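Local structure of thiosulfate sulfurtransferase (1YT8) at residues A[196-201]-A[310-315]. The protein is a four-repeat rhodanese-like protein that probably transfers sulfur from thiosulfate to cyanide. Numbering follows the deposited sequence.
Sequences RTRSII and LVQETD. With SO3 (sulfite ion), chain B.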
loop_
_atom_site.group_PDB
_atom_site.type_symbol
_atom_site.label_atom_id
_atom_site.label_comp_id
_atom_site.label_asym_id
_atom_site.label_seq_id
_atom_site.Cartn_x
_atom_site.Cartn_y
_atom_site.Cartn_z
ATOM N N ARG A 196 0.781 -10.855 -12.166
ATOM C CA ARG A 196 0.573 -12.234 -11.739
ATOM C C ARG A 196 0.100 -12.418 -10.296
ATOM O O ARG A 196 -0.786 -13.225 -10.026
ATOM C CB ARG A 196 1.883 -13.017 -11.884
ATOM C CG ARG A 196 2.443 -13.110 -13.291
ATOM C CD ARG A 196 3.910 -13.527 -13.255
ATOM N NE ARG A 196 4.127 -14.727 -12.454
ATOM C CZ ARG A 196 3.755 -15.952 -12.811
ATOM N NH1 ARG A 196 3.139 -16.151 -13.970
ATOM N NH2 ARG A 196 4.003 -16.980 -12.006
ATOM N N THR A 197 0.689 -11.661 -9.377
ATOM C CA THR A 197 0.406 -11.831 -7.954
ATOM C C THR A 197 -1.021 -12.040 -7.486
ATOM O O THR A 197 -1.346 -13.108 -6.970
ATOM C CB THR A 197 1.013 -10.692 -7.129
ATOM O OG1 THR A 197 2.362 -10.468 -7.559
ATOM C CG2 THR A 197 1.025 -11.070 -5.645
ATOM N N ARG A 198 -1.872 -11.033 -7.636
ATOM C CA ARG A 198 -3.248 -11.176 -7.180
ATOM C C ARG A 198 -4.037 -12.254 -7.924
ATOM O O ARG A 198 -4.995 -12.802 -7.378
ATOM C CB ARG A 198 -3.958 -9.816 -7.231
ATOM C CG ARG A 198 -3.533 -8.904 -6.070
ATOM C CD ARG A 198 -3.960 -7.447 -6.254
ATOM N NE ARG A 198 -3.257 -6.814 -7.365
ATOM C CZ ARG A 198 -3.379 -5.532 -7.703
ATOM N NH1 ARG A 198 -4.178 -4.725 -7.015
ATOM N NH2 ARG A 198 -2.711 -5.060 -8.743
ATOM N N SER A 199 -3.633 -12.583 -9.151
ATOM C CA SER A 199 -4.337 -13.627 -9.897
ATOM C C SER A 199 -3.993 -15.000 -9.323
ATOM O O SER A 199 -4.842 -15.892 -9.282
ATOM C CB SER A 199 -3.996 -13.580 -11.396
ATOM O OG SER A 199 -2.687 -14.061 -11.668
ATOM N N ILE A 200 -2.748 -15.169 -8.878
ATOM C CA ILE A 200 -2.310 -16.437 -8.288
ATOM C C ILE A 200 -3.000 -16.630 -6.934
ATOM O O ILE A 200 -3.555 -17.692 -6.649
ATOM C CB ILE A 200 -0.773 -16.466 -8.072
ATOM C CG1 ILE A 200 -0.051 -16.465 -9.422
ATOM C CG2 ILE A 200 -0.376 -17.709 -7.271
ATOM C CD1 ILE A 200 1.450 -16.207 -9.324
ATOM N N ILE A 201 -2.958 -15.595 -6.101
ATOM C CA ILE A 201 -3.575 -15.645 -4.782
ATOM C C ILE A 201 -5.087 -15.851 -4.905
ATOM O O ILE A 201 -5.680 -16.624 -4.150
ATOM C CB ILE A 201 -3.298 -14.342 -3.988
ATOM C CG1 ILE A 201 -1.791 -14.173 -3.763
ATOM C CG2 ILE A 201 -4.037 -14.366 -2.658
ATOM C CD1 ILE A 201 -1.158 -15.288 -2.945
ATOM N N LEU A 310 -4.768 -5.776 1.318
ATOM C CA LEU A 310 -4.014 -5.963 2.558
ATOM C C LEU A 310 -2.991 -7.068 2.290
ATOM O O LEU A 310 -1.843 -7.009 2.742
ATOM C CB LEU A 310 -4.939 -6.380 3.703
ATOM C CG LEU A 310 -4.268 -6.749 5.036
ATOM C CD1 LEU A 310 -3.446 -5.580 5.558
ATOM C CD2 LEU A 310 -5.336 -7.137 6.053
ATOM N N VAL A 311 -3.419 -8.073 1.535
ATOM C CA VAL A 311 -2.556 -9.191 1.189
ATOM C C VAL A 311 -1.506 -8.777 0.152
ATOM O O VAL A 311 -0.383 -9.279 0.169
ATOM C CB VAL A 311 -3.397 -10.378 0.653
ATOM C CG1 VAL A 311 -2.488 -11.503 0.144
ATOM C CG2 VAL A 311 -4.297 -10.911 1.779
ATOM N N GLN A 312 -1.869 -7.846 -0.729
ATOM C CA GLN A 312 -0.973 -7.368 -1.787
ATOM C C GLN A 312 0.027 -6.287 -1.348
ATOM O O GLN A 312 1.167 -6.278 -1.807
ATOM C CB GLN A 312 -1.809 -6.838 -2.961
ATOM C CG GLN A 312 -1.018 -6.218 -4.111
ATOM C CD GLN A 312 -0.239 -7.235 -4.930
ATOM O OE1 GLN A 312 -0.427 -8.448 -4.789
ATOM N NE2 GLN A 312 0.630 -6.743 -5.806
ATOM N N GLU A 313 -0.396 -5.382 -0.468
ATOM C CA GLU A 313 0.476 -4.293 -0.013
ATOM C C GLU A 313 0.618 -4.310 1.509
ATOM O O GLU A 313 0.561 -3.267 2.159
ATOM C CB GLU A 313 -0.106 -2.938 -0.448
ATOM C CG GLU A 313 -0.539 -2.864 -1.911
ATOM C CD GLU A 313 -1.075 -1.491 -2.301
ATOM O OE1 GLU A 313 -1.759 -0.856 -1.468
ATOM O OE2 GLU A 313 -0.825 -1.050 -3.446
ATOM N N THR A 314 0.822 -5.499 2.062
ATOM C CA THR A 314 0.932 -5.689 3.506
ATOM C C THR A 314 1.864 -4.714 4.236
ATOM O O THR A 314 1.536 -4.225 5.321
ATOM C CB THR A 314 1.374 -7.138 3.817
ATOM O OG1 THR A 314 0.651 -8.048 2.974
ATOM C CG2 THR A 314 1.084 -7.487 5.266
ATOM N N ASP A 315 3.017 -4.430 3.639
ATOM C CA ASP A 315 3.999 -3.538 4.249
ATOM C C ASP A 315 3.584 -2.067 4.365
ATOM O O ASP A 315 4.217 -1.300 5.094
ATOM C CB ASP A 315 5.328 -3.647 3.498
ATOM C CG ASP A 315 5.197 -3.292 2.034
ATOM O OD1 ASP A 315 4.492 -4.022 1.304
ATOM O OD2 ASP A 315 5.796 -2.275 1.620
HETATM S S SO3 B . -1.101 -8.343 -10.169
HETATM O O1 SO3 B . -1.741 -7.092 -10.638
HETATM O O2 SO3 B . 0.337 -8.364 -10.508
HETATM O O3 SO3 B . -1.309 -8.571 -8.714
HETATM O O HOH W 1 2.312 -8.002 -8.463
#
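The guanidinium of Arg198 has Gln312 CG over one face, while the bound sulfite lies at its edge, sulfur close to the plane. The amide of Gln312 is tilted only 16° from the guanidinium, although the two side chains cross at about a right angle, and CG of Gln312 comes within 3.8 Å of Arg198 CD. A long side chain with an apolar stem suits this place, since its methylenes can lie against the arginine. A bend at chi2 (71°) turns the amide towards helix 197-208, where OE1 lies 3.4 Å from Arg198 CG and only 3.1 Å from Thr197 CG2, tight oxygen-carbon contacts. The guanidinium suits position 198 because NE and NH2 each point an N-H at the sulfite, to O3 and O1 respectively, while the backbone N adds a nearly straight 2.7 Å bond to O3. NH1 turns to Glu157 in a salt bridge and to Gln309, which probably steadies the guanidinium.

The sulfite, probably picked up from the crystallisation liquor, sits at the N-terminus of helix 197-208, on the loop after strand 188-192 of a parallel rhodanese-like sheet. The six-residue loop Cys193 to Arg198 matches the active-site loop of rhodaneses, whose first residue is the cysteine that carries the persulfide sulfur. Ala194 N and Gly195 N also bond to the ion, and the helix dipole would favour its charge. Gln312 comes from the next rhodanese-like repeat, so the pocket spans two repeats.

Thr197 offers a methyl for Gln312 and a hydroxyl, which donates to a water 2.6 Å from OG1; that water donates to sulfite O2 and weakly accepts from Gln312 NE2. Farther along the helix, branched Ile201 and Val311 meet through CG2 and CG1, 4.3 Å apart, with Trp341 touching both.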